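Local coordinates for protein SusD homolog (Bacteroides ovatus, PDB 4F53) that probably binds mucin O-glycans at the cell surface as a SusD-family outer membrane lipoprotein with a TPR-like helical fold, at residues Y75-N79 / M460-S465. Sequence-based numbering, arbitrary orientation.
Sequences YATYN and MAANAS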
ATOM      1  N   TYR A  75      -3.767  13.950  -6.907  1.00 33.52           N
ATOM      2  CA  TYR A  75      -2.873  13.671  -5.787  1.00 32.81           C
ATOM      3  C   TYR A  75      -1.410  13.630  -6.281  1.00 38.38           C
ATOM      4  O   TYR A  75      -0.539  14.214  -5.649  1.00 39.07           O
ATOM      5  CB  TYR A  75      -3.222  12.336  -5.100  1.00 31.77           C
ATOM      6  CG  TYR A  75      -4.656  12.171  -4.641  1.00 33.17           C
ATOM      7  CD1 TYR A  75      -5.112  12.786  -3.475  1.00 35.24           C
ATOM      8  CD2 TYR A  75      -5.514  11.281  -5.282  1.00 33.32           C
ATOM      9  CE1 TYR A  75      -6.415  12.580  -3.006  1.00 36.49           C
ATOM     10  CE2 TYR A  75      -6.808  11.041  -4.807  1.00 33.08           C
ATOM     11  CZ  TYR A  75      -7.255  11.694  -3.670  1.00 39.39           C
ATOM     12  OH  TYR A  75      -8.540  11.460  -3.230  1.00 34.53           O
ATOM     13  N   ALA A  76      -1.172  12.967  -7.437  1.00 36.45           N
ATOM     14  CA  ALA A  76       0.137  12.773  -8.055  1.00 36.43           C
ATOM     15  C   ALA A  76       0.885  14.080  -8.272  1.00 42.43           C
ATOM     16  O   ALA A  76       2.090  14.118  -8.039  1.00 41.43           O
ATOM     17  CB  ALA A  76      -0.009  12.036  -9.382  1.00 36.63           C
ATOM     18  N   THR A  77       0.183  15.145  -8.709  1.00 39.83           N
ATOM     19  CA  THR A  77       0.821  16.440  -8.973  1.00 39.67           C
ATOM     20  C   THR A  77       0.683  17.383  -7.744  1.00 41.29           C
ATOM     21  O   THR A  77       1.054  18.541  -7.817  1.00 41.58           O
ATOM     22  CB  THR A  77       0.290  17.037 -10.298  1.00 43.12           C
ATOM     23  OG1 THR A  77      -1.140  17.069 -10.274  1.00 40.95           O
ATOM     24  CG2 THR A  77       0.762  16.250 -11.504  1.00 35.90           C
ATOM     25  N   TYR A  78       0.210  16.856  -6.610  1.00 35.91           N
ATOM     26  CA  TYR A  78       0.125  17.546  -5.310  1.00 36.62           C
ATOM     27  C   TYR A  78      -0.867  18.698  -5.284  1.00 44.22           C
ATOM     28  O   TYR A  78      -0.774  19.549  -4.401  1.00 47.23           O
ATOM     29  CB  TYR A  78       1.523  18.030  -4.829  1.00 35.11           C
ATOM     30  CG  TYR A  78       2.607  16.975  -4.956  1.00 32.91           C
ATOM     31  CD1 TYR A  78       2.458  15.718  -4.375  1.00 33.92           C
ATOM     32  CD2 TYR A  78       3.762  17.218  -5.697  1.00 32.54           C
ATOM     33  CE1 TYR A  78       3.444  14.735  -4.506  1.00 33.79           C
ATOM     34  CE2 TYR A  78       4.758  16.244  -5.827  1.00 31.65           C
ATOM     35  CZ  TYR A  78       4.616  15.023  -5.190  1.00 38.21           C
ATOM     36  OH  TYR A  78       5.625  14.096  -5.266  1.00 36.16           O
ATOM     37  N   ASN A  79      -1.857  18.684  -6.173  1.00 40.37           N
ATOM     38  CA  ASN A  79      -2.895  19.713  -6.202  1.00 41.44           C
ATOM     39  C   ASN A  79      -4.301  19.059  -6.312  1.00 44.99           C
ATOM     40  O   ASN A  79      -5.088  19.483  -7.165  1.00 46.27           O
ATOM     41  CB  ASN A  79      -2.633  20.725  -7.368  1.00 40.85           C
ATOM     42  CG  ASN A  79      -2.663  20.126  -8.766  1.00 47.28           C
ATOM     43  OD1 ASN A  79      -2.526  18.918  -8.966  1.00 40.99           O
ATOM     44  ND2 ASN A  79      -2.856  20.959  -9.764  1.00 38.04           N
HETATM   45  N   MSE A 460       7.961  13.465  -9.426  1.00 33.29           N
HETATM   46  CA  MSE A 460       6.793  13.774 -10.260  1.00 32.87           C
HETATM   47  C   MSE A 460       7.189  14.710 -11.388  1.00 39.52           C
HETATM   48  O   MSE A 460       7.955  15.629 -11.146  1.00 42.74           O
HETATM   49  CB  MSE A 460       5.655  14.381  -9.413  1.00 33.87           C
HETATM   50  CG  MSE A 460       5.156  13.428  -8.346  1.00 36.81           C
HETATM   51 SE   MSE A 460       4.498  11.733  -9.019  0.75 39.77          SE
HETATM   52  CE  MSE A 460       3.688  11.091  -7.311  1.00 33.34           C
ATOM     53  N   ALA A 461       6.714  14.451 -12.633  1.00 37.57           N
ATOM     54  CA  ALA A 461       7.044  15.266 -13.810  1.00 38.75           C
ATOM     55  C   ALA A 461       6.689  16.761 -13.593  1.00 45.04           C
ATOM     56  O   ALA A 461       7.450  17.645 -13.982  1.00 45.43           O
ATOM     57  CB  ALA A 461       6.320  14.737 -15.032  1.00 38.84           C
ATOM     58  N   ALA A 462       5.546  17.011 -12.940  1.00 41.73           N
ATOM     59  CA  ALA A 462       5.031  18.320 -12.589  1.00 42.61           C
ATOM     60  C   ALA A 462       4.665  18.356 -11.102  1.00 47.08           C
ATOM     61  O   ALA A 462       3.807  17.609 -10.641  1.00 45.93           O
ATOM     62  CB  ALA A 462       3.820  18.659 -13.441  1.00 43.76           C
ATOM     63  N   ASN A 463       5.344  19.213 -10.354  1.00 45.11           N
ATOM     64  CA  ASN A 463       5.066  19.440  -8.950  1.00 43.56           C
ATOM     65  C   ASN A 463       4.204  20.706  -8.877  1.00 46.76           C
ATOM     66  O   ASN A 463       4.721  21.802  -9.059  1.00 47.54           O
ATOM     67  CB  ASN A 463       6.386  19.562  -8.164  1.00 40.99           C
ATOM     68  CG  ASN A 463       6.242  19.769  -6.685  1.00 48.01           C
ATOM     69  OD1 ASN A 463       5.236  20.282  -6.191  1.00 41.44           O
ATOM     70  ND2 ASN A 463       7.290  19.445  -5.950  1.00 39.40           N
ATOM     71  N   ALA A 464       2.878  20.541  -8.705  1.00 42.57           N
ATOM     72  CA  ALA A 464       1.946  21.670  -8.617  1.00 43.27           C
ATOM     73  C   ALA A 464       1.556  21.965  -7.135  1.00 44.41           C
ATOM     74  O   ALA A 464       0.469  22.480  -6.860  1.00 44.97           O
ATOM     75  CB  ALA A 464       0.707  21.401  -9.467  1.00 44.05           C
ATOM     76  N   SER A 465       2.468  21.676  -6.192  1.00 39.22           N
ATOM     77  CA  SER A 465       2.249  21.943  -4.756  1.00 38.42           C
ATOM     78  C   SER A 465       2.520  23.399  -4.372  1.00 44.13           C
ATOM     79  O   SER A 465       2.218  23.771  -3.235  1.00 43.85           O
ATOM     80  CB  SER A 465       3.138  21.062  -3.900  1.00 38.25           C
ATOM     81  OG  SER A 465       4.499  21.414  -4.073  1.00 39.57           O
TER
HETATM   82  O   HOH W   1       7.898  14.505  -6.591  1.00 31.72           O
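Tyr78 reaches along the 460-465 loop and meets three residues in turn, Ser465, Asn463 and Met460. Its CB rests against CB of Ser465, 3.6 Å away. With CG set anti to the carbonyl carbon (chi1 -47°), the ring then runs back toward Met460. OD1 of Asn463 sits at the ring edge, near its plane, 3.4 Å from CD2, the amide being turned 67° from the ring. Further out, CE2 and CZ lie obliquely beside CG of the selenomethionine Met460, which comes to 3.2 Å from OH. The hydroxyl also shares a water, lying in the ring plane, with Met460 N, from which the water accepts. Ala76 O, within the type I turn from Tyr75 to Tyr78, sits over the centre of one ring face and also touches Met460 CG. In this TPR-like, largely helical SusD-family protein the contact joins the loop before helix 82-106 to the loop after helix 442-452. The direct backbone tie is Ala464 N to Thr77 O, 2.8 Å long. Asn463 shapes its own loop as an Asx turn: OD1 accepts from both N and OG of Ser465, while ND2 donates to Val469 O and Asp471 OD1. Cutting this side chain back to an alanine is likely to rob both Ser465 groups of that acceptor and leave a gap beside CD2. Farther along the loop, Ala464 CB packs 3.6 Å from ND2 of Asn79.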